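PDB 3BTP: single-strand DNA-binding protein from Agrobacterium tumefaciens, which binds single-stranded but not double-stranded DNA regardless of sequence and mediates nuclear uptake of the single-stranded T-DNA copies during plant transformation. Local coordinates for residues L119-Q122 and F128-T131; G157-P162 and E304-S309. One frame throughout, in Å; residues are numbered along the deposited sequence.

Overall arrangement
The chain's first contact is local: interaction 1 pairs strand 117-124 with strand 127-132 in a hairpin at one edge of a four-stranded antiparallel sheet. Strand 149-153 then lies on the other flank of 117-124, and 159-160 completes that sheet. Interaction 2 starts here, at 157-162, and closes a loop of 141 residues at 304-309, in a second four-stranded sheet. The two contacts follow one another in series, neither nested nor crossing. The centres of interaction 1 and interaction 2 are about 14 Å apart and their nearest atoms about 8 Å apart, without touching. Interaction 1 holds the edge strand onto the first sheet, whereas interaction 2 ties that sheet to the second.

Interaction 1: L119-Q122 and F128-T131; sequences LVRQ and FAGT
Strands 119-122 and 128-131 are the two arms of an antiparallel beta hairpin, held by alternating hydrogen-bonded and non-hydrogen-bonded pairs. Leu119 and Thr131 exchange two backbone bonds, N to O in each direction, and Arg121 and Ala129 do the same, with 2.8 Å between Arg121 N and Ala129 O. Between these pairs Val120 faces Gly130, and the Gly130 CA comes within 3.2 Å of Leu119 O in a CA-H...O contact.

The two faces of the hairpin differ in character. On the one with Leu119, Ala129 and Thr131, Arg121 reaches across to the partner strand. Its CG sits between the backbone N and the carbonyl carbon (chi1 66°), and the chain, extended from there to NE, lays the guanidinium over the Ala129 methyl. That methyl, CB of Ala129, meets one face of the flat group near its rim, 3.4 Å from Arg121 NH2. On the other face, Gln122 and Phe128 run alongside each other in the same direction, with Gln122 CG 3.7 Å from Phe128 CE1 and the amide tilted just 18° from the ring plane. Val120 CG1 adds a looser apolar touch, 4.1 Å from Phe128 CB. Val120 and Phe128 also pack against Phe274 of strand 272-275, so this face turns toward the second sheet, while Val120 bonds through its backbone to Cys149 on the next strand. The arrangement is that of a regular antiparallel beta hairpin, here with strand 127-132 at the edge of a four-stranded sheet.

Interaction 2: G157-P162 and E304-S309; sequences GNYYPP and EIKLKS
Backbones of Gly157 and Glu304 stay apart, with their CA atoms 8.5 Å from each other, and the side chain of Lys306 covers the distance between 157-162 and 304-309. Its CG stands anti to the carbonyl carbon, and a bend at chi2 (-58°) followed by an extended run to NZ carries the ammonium group to the carbonyl of Gly157. Lys306 NZ donates to Gly157 O at 2.7 Å, lying in the carbonyl plane on a lone pair. Gly157 itself has a positive phi of 90°, a conformation in which a side chain would press on the preceding carbonyl oxygen.

The same ammonium forms a salt bridge with Glu304, two residues back on its own strand: Lys306 NZ lies 2.6 Å from Glu304 OE1 and comes from above the carboxylate plane. A second carboxylate, Asp316 on the adjoining strand, also pairs with Lys306, and Arg153 joins Glu304, so the opposite charges probably balance within this largely buried cluster. The ring of Tyr159 turns its edge to the lysine, with Tyr159 CE2 3.9 Å from Lys306 CE, and NZ lies in the ring plane, not over a face. The phenol OH of Tyr159 turns instead to Asp115 O and Arg153.

The backbone of Tyr159 bonds to Met314, so the outer strands of the two sheets, 159-160 and 314-316, meet here. The contact is thus a largely buried charge network at the junction of two antiparallel sheets, centred on one lysine bound to a carbonyl and two carboxylates.

Interaction 1: L119-Q122 and F128-T131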
ATOM      1  N   LEU A 119       7.096  -7.315  20.430  1.00 24.14           N
ATOM      2  CA  LEU A 119       8.137  -6.575  21.156  1.00 24.79           C
ATOM      3  C   LEU A 119       9.486  -6.979  20.638  1.00 23.67           C
ATOM      4  O   LEU A 119       9.831  -8.172  20.673  1.00 22.84           O
ATOM      5  CB  LEU A 119       8.077  -6.866  22.691  1.00 25.68           C
ATOM      6  CG  LEU A 119       6.871  -6.205  23.402  1.00 27.72           C
ATOM      7  CD1 LEU A 119       7.072  -6.339  24.922  1.00 29.70           C
ATOM      8  CD2 LEU A 119       6.640  -4.669  23.029  1.00 19.93           C
ATOM      9  N   VAL A 120      10.239  -6.017  20.107  1.00 23.63           N
ATOM     10  CA  VAL A 120      11.563  -6.358  19.566  1.00 24.57           C
ATOM     11  C   VAL A 120      12.658  -5.855  20.494  1.00 25.99           C
ATOM     12  O   VAL A 120      12.572  -4.757  21.027  1.00 25.48           O
ATOM     13  CB  VAL A 120      11.816  -5.817  18.121  1.00 25.85           C
ATOM     14  CG1 VAL A 120      13.128  -6.426  17.537  1.00 21.85           C
ATOM     15  CG2 VAL A 120      10.600  -6.101  17.201  1.00 22.00           C
ATOM     16  N   ARG A 121      13.701  -6.663  20.646  1.00 28.18           N
ATOM     17  CA  ARG A 121      14.868  -6.272  21.450  1.00 30.64           C
ATOM     18  C   ARG A 121      16.174  -6.544  20.745  1.00 31.20           C
ATOM     19  O   ARG A 121      16.261  -7.437  19.900  1.00 32.22           O
ATOM     20  CB  ARG A 121      14.836  -6.947  22.835  1.00 29.24           C
ATOM     21  CG  ARG A 121      14.985  -8.428  22.761  1.00 30.66           C
ATOM     22  CD  ARG A 121      14.297  -9.144  23.964  1.00 30.03           C
ATOM     23  NE  ARG A 121      14.520 -10.599  23.852  1.00 34.45           N
ATOM     24  CZ  ARG A 121      13.626 -11.500  23.412  1.00 36.17           C
ATOM     25  NH1 ARG A 121      12.394 -11.129  23.008  1.00 35.83           N
ATOM     26  NH2 ARG A 121      13.975 -12.775  23.329  1.00 32.54           N
ATOM     27  N   GLN A 122      17.174  -5.732  21.055  1.00 33.12           N
ATOM     28  CA  GLN A 122      18.552  -5.933  20.563  1.00 35.75           C
ATOM     29  C   GLN A 122      19.296  -6.964  21.435  1.00 36.52           C
ATOM     30  O   GLN A 122      19.319  -6.874  22.650  1.00 35.67           O
ATOM     31  CB  GLN A 122      19.308  -4.610  20.561  1.00 34.74           C
ATOM     32  CG  GLN A 122      18.816  -3.623  19.504  1.00 37.30           C
ATOM     33  CD  GLN A 122      19.651  -2.334  19.487  1.00 37.78           C
ATOM     34  OE1 GLN A 122      19.697  -1.616  20.469  1.00 38.63           O
ATOM     35  NE2 GLN A 122      20.314  -2.051  18.356  1.00 44.30           N
ATOM     36  N   PHE A 128      18.771  -9.367  16.837  1.00 32.35           N
ATOM     37  CA  PHE A 128      17.495  -8.957  17.418  1.00 30.83           C
ATOM     38  C   PHE A 128      16.690 -10.175  17.770  1.00 29.95           C
ATOM     39  O   PHE A 128      16.871 -11.225  17.178  1.00 28.05           O
ATOM     40  CB  PHE A 128      16.702  -8.119  16.399  1.00 30.91           C
ATOM     41  CG  PHE A 128      17.468  -6.949  15.858  1.00 31.14           C
ATOM     42  CD1 PHE A 128      17.442  -5.737  16.507  1.00 31.29           C
ATOM     43  CD2 PHE A 128      18.207  -7.065  14.692  1.00 30.71           C
ATOM     44  CE1 PHE A 128      18.171  -4.650  15.990  1.00 33.73           C
ATOM     45  CE2 PHE A 128      18.927  -6.013  14.188  1.00 33.37           C
ATOM     46  CZ  PHE A 128      18.924  -4.792  14.842  1.00 31.15           C
ATOM     47  N   ALA A 129      15.771 -10.010  18.719  1.00 28.99           N
ATOM     48  CA  ALA A 129      14.814 -11.046  19.036  1.00 28.28           C
ATOM     49  C   ALA A 129      13.460 -10.374  19.206  1.00 28.40           C
ATOM     50  O   ALA A 129      13.377  -9.241  19.691  1.00 26.89           O
ATOM     51  CB  ALA A 129      15.203 -11.814  20.305  1.00 27.44           C
ATOM     52  N   GLY A 130      12.403 -11.077  18.802  1.00 28.40           N
ATOM     53  CA  GLY A 130      11.042 -10.534  18.946  1.00 27.96           C
ATOM     54  C   GLY A 130      10.194 -11.505  19.720  1.00 27.19           C
ATOM     55  O   GLY A 130      10.366 -12.693  19.612  1.00 25.63           O
ATOM     56  N   THR A 131       9.267 -10.986  20.505  1.00 27.54           N
ATOM     57  CA  THR A 131       8.179 -11.823  21.011  1.00 27.88           C
ATOM     58  C   THR A 131       6.791 -11.247  20.785  1.00 26.23           C
ATOM     59  O   THR A 131       6.514 -10.093  21.038  1.00 25.12           O
ATOM     60  CB  THR A 131       8.446 -12.475  22.461  1.00 29.38           C
ATOM     61  OG1 THR A 131       7.290 -12.419  23.293  1.00 31.45           O
ATOM     62  CG2 THR A 131       9.588 -11.880  23.114  1.00 26.05           C
TER

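Interaction 2: G157-P162 and E304-S309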
ATOM      1  N   GLY A 157      -1.949  -6.621   8.336  1.00 22.31           N
ATOM      2  CA  GLY A 157      -0.807  -7.421   8.794  1.00 20.94           C
ATOM      3  C   GLY A 157       0.570  -6.811   8.525  1.00 20.07           C
ATOM      4  O   GLY A 157       1.569  -7.486   8.650  1.00 19.37           O
ATOM      5  N   ASN A 158       0.599  -5.535   8.121  1.00 20.24           N
ATOM      6  CA  ASN A 158       1.814  -4.681   8.197  1.00 20.15           C
ATOM      7  C   ASN A 158       2.042  -4.349   9.655  1.00 19.74           C
ATOM      8  O   ASN A 158       1.070  -4.282  10.432  1.00 21.11           O
ATOM      9  CB  ASN A 158       1.648  -3.373   7.449  1.00 16.58           C
ATOM     10  CG  ASN A 158       1.187  -3.564   6.008  1.00 18.59           C
ATOM     11  OD1 ASN A 158       1.613  -4.467   5.286  1.00 12.53           O
ATOM     12  ND2 ASN A 158       0.288  -2.696   5.592  1.00 19.32           N
ATOM     13  N   TYR A 159       3.301  -4.164  10.022  1.00 17.67           N
ATOM     14  CA  TYR A 159       3.684  -3.833  11.391  1.00 16.11           C
ATOM     15  C   TYR A 159       4.418  -2.476  11.426  1.00 17.49           C
ATOM     16  O   TYR A 159       5.447  -2.251  10.740  1.00 17.22           O
ATOM     17  CB  TYR A 159       4.518  -5.002  12.041  1.00 15.31           C
ATOM     18  CG  TYR A 159       3.658  -6.167  12.578  1.00 14.62           C
ATOM     19  CD1 TYR A 159       3.186  -6.173  13.860  1.00 13.62           C
ATOM     20  CD2 TYR A 159       3.282  -7.212  11.768  1.00 16.62           C
ATOM     21  CE1 TYR A 159       2.395  -7.230  14.360  1.00 14.52           C
ATOM     22  CE2 TYR A 159       2.457  -8.275  12.234  1.00 17.78           C
ATOM     23  CZ  TYR A 159       2.031  -8.277  13.538  1.00 17.19           C
ATOM     24  OH  TYR A 159       1.213  -9.285  14.016  1.00 16.85           O
ATOM     25  N   TYR A 160       3.893  -1.586  12.246  1.00 18.21           N
ATOM     26  CA  TYR A 160       4.384  -0.198  12.371  1.00 19.13           C
ATOM     27  C   TYR A 160       5.055  -0.018  13.693  1.00 19.59           C
ATOM     28  O   TYR A 160       4.502  -0.412  14.716  1.00 18.69           O
ATOM     29  CB  TYR A 160       3.228   0.813  12.358  1.00 17.82           C
ATOM     30  CG  TYR A 160       2.612   1.083  11.002  1.00 20.97           C
ATOM     31  CD1 TYR A 160       2.899   2.270  10.325  1.00 20.86           C
ATOM     32  CD2 TYR A 160       1.763   0.149  10.384  1.00 21.82           C
ATOM     33  CE1 TYR A 160       2.335   2.539   9.108  1.00 22.04           C
ATOM     34  CE2 TYR A 160       1.220   0.390   9.131  1.00 22.85           C
ATOM     35  CZ  TYR A 160       1.506   1.602   8.497  1.00 22.76           C
ATOM     36  OH  TYR A 160       0.937   1.928   7.278  1.00 17.55           O
ATOM     37  N   PRO A 161       6.243   0.634  13.668  1.00 21.43           N
ATOM     38  CA  PRO A 161       6.918   1.044  14.905  1.00 20.85           C
ATOM     39  C   PRO A 161       6.261   2.329  15.331  1.00 20.80           C
ATOM     40  O   PRO A 161       5.517   2.897  14.542  1.00 23.11           O
ATOM     41  CB  PRO A 161       8.398   1.232  14.467  1.00 19.88           C
ATOM     42  CG  PRO A 161       8.305   1.658  12.977  1.00 21.66           C
ATOM     43  CD  PRO A 161       6.980   1.042  12.431  1.00 20.21           C
ATOM     44  N   PRO A 162       6.510   2.793  16.577  1.00 20.63           N
ATOM     45  CA  PRO A 162       5.666   3.754  17.265  1.00 20.18           C
ATOM     46  C   PRO A 162       5.438   5.130  16.622  1.00 19.97           C
ATOM     47  O   PRO A 162       4.298   5.530  16.601  1.00 19.34           O
ATOM     48  CB  PRO A 162       6.342   3.870  18.668  1.00 19.42           C
ATOM     49  CG  PRO A 162       7.012   2.542  18.818  1.00 19.83           C
ATOM     50  CD  PRO A 162       7.581   2.311  17.473  1.00 20.66           C
ATOM     51  N   GLU A 304       3.760 -15.850   8.063  1.00 26.77           N
ATOM     52  CA  GLU A 304       3.750 -14.494   7.473  1.00 25.77           C
ATOM     53  C   GLU A 304       5.169 -13.992   7.243  1.00 24.23           C
ATOM     54  O   GLU A 304       6.023 -14.215   8.039  1.00 23.07           O
ATOM     55  CB  GLU A 304       3.005 -13.554   8.395  1.00 24.99           C
ATOM     56  CG  GLU A 304       1.519 -13.657   8.187  1.00 28.59           C
ATOM     57  CD  GLU A 304       0.687 -12.860   9.220  1.00 36.97           C
ATOM     58  OE1 GLU A 304       1.206 -11.928   9.934  1.00 34.14           O
ATOM     59  OE2 GLU A 304      -0.526 -13.180   9.274  1.00 35.40           O
ATOM     60  N   ILE A 305       5.403 -13.298   6.155  1.00 23.89           N
ATOM     61  CA  ILE A 305       6.704 -12.700   5.923  1.00 22.89           C
ATOM     62  C   ILE A 305       6.513 -11.225   5.742  1.00 21.99           C
ATOM     63  O   ILE A 305       5.748 -10.830   4.897  1.00 22.71           O
ATOM     64  CB  ILE A 305       7.415 -13.254   4.602  1.00 24.00           C
ATOM     65  CG1 ILE A 305       7.540 -14.803   4.623  1.00 24.17           C
ATOM     66  CG2 ILE A 305       8.809 -12.595   4.439  1.00 21.89           C
ATOM     67  CD1 ILE A 305       7.861 -15.376   3.275  1.00 22.81           C
ATOM     68  N   LYS A 306       7.251 -10.428   6.521  1.00 22.02           N
ATOM     69  CA  LYS A 306       7.334  -8.979   6.419  1.00 22.58           C
ATOM     70  C   LYS A 306       8.679  -8.546   5.904  1.00 23.43           C
ATOM     71  O   LYS A 306       9.742  -9.035   6.323  1.00 22.79           O
ATOM     72  CB  LYS A 306       7.181  -8.296   7.791  1.00 20.08           C
ATOM     73  CG  LYS A 306       6.206  -9.005   8.647  1.00 18.66           C
ATOM     74  CD  LYS A 306       4.774  -9.117   8.028  1.00 14.36           C
ATOM     75  CE  LYS A 306       3.891  -9.964   9.008  1.00 18.12           C
ATOM     76  NZ  LYS A 306       2.429  -9.997   8.646  1.00 17.28           N
ATOM     77  N   LEU A 307       8.587  -7.549   5.046  1.00 24.01           N
ATOM     78  CA  LEU A 307       9.743  -6.955   4.384  1.00 23.86           C
ATOM     79  C   LEU A 307       9.760  -5.457   4.779  1.00 22.03           C
ATOM     80  O   LEU A 307       8.774  -4.726   4.614  1.00 21.96           O
ATOM     81  CB  LEU A 307       9.572  -7.184   2.902  1.00 23.01           C
ATOM     82  CG  LEU A 307      10.036  -8.458   2.195  1.00 27.19           C
ATOM     83  CD1 LEU A 307      10.609  -9.544   3.030  1.00 22.41           C
ATOM     84  CD2 LEU A 307       8.967  -8.978   1.334  1.00 28.69           C
ATOM     85  N   LYS A 308      10.874  -5.049   5.345  1.00 20.86           N
ATOM     86  CA  LYS A 308      11.063  -3.706   5.845  1.00 21.24           C
ATOM     87  C   LYS A 308      11.148  -2.602   4.802  1.00 20.81           C
ATOM     88  O   LYS A 308      11.813  -2.730   3.770  1.00 21.05           O
ATOM     89  CB  LYS A 308      12.336  -3.649   6.646  1.00 21.06           C
ATOM     90  CG  LYS A 308      12.294  -2.433   7.453  1.00 21.85           C
ATOM     91  CD  LYS A 308      13.350  -2.386   8.507  1.00 30.53           C
ATOM     92  CE  LYS A 308      14.286  -1.260   8.182  1.00 34.66           C
ATOM     93  NZ  LYS A 308      14.546  -0.626   9.542  1.00 37.76           N
ATOM     94  N   SER A 309      10.485  -1.521   5.119  1.00 18.98           N
ATOM     95  CA  SER A 309      10.517  -0.338   4.327  1.00 19.61           C
ATOM     96  C   SER A 309      11.663   0.566   4.860  1.00 19.35           C
ATOM     97  O   SER A 309      12.105   0.408   6.021  1.00 17.47           O
ATOM     98  CB  SER A 309       9.101   0.294   4.422  1.00 19.46           C
ATOM     99  OG  SER A 309       9.105   1.623   4.017  1.00 21.20           O
TER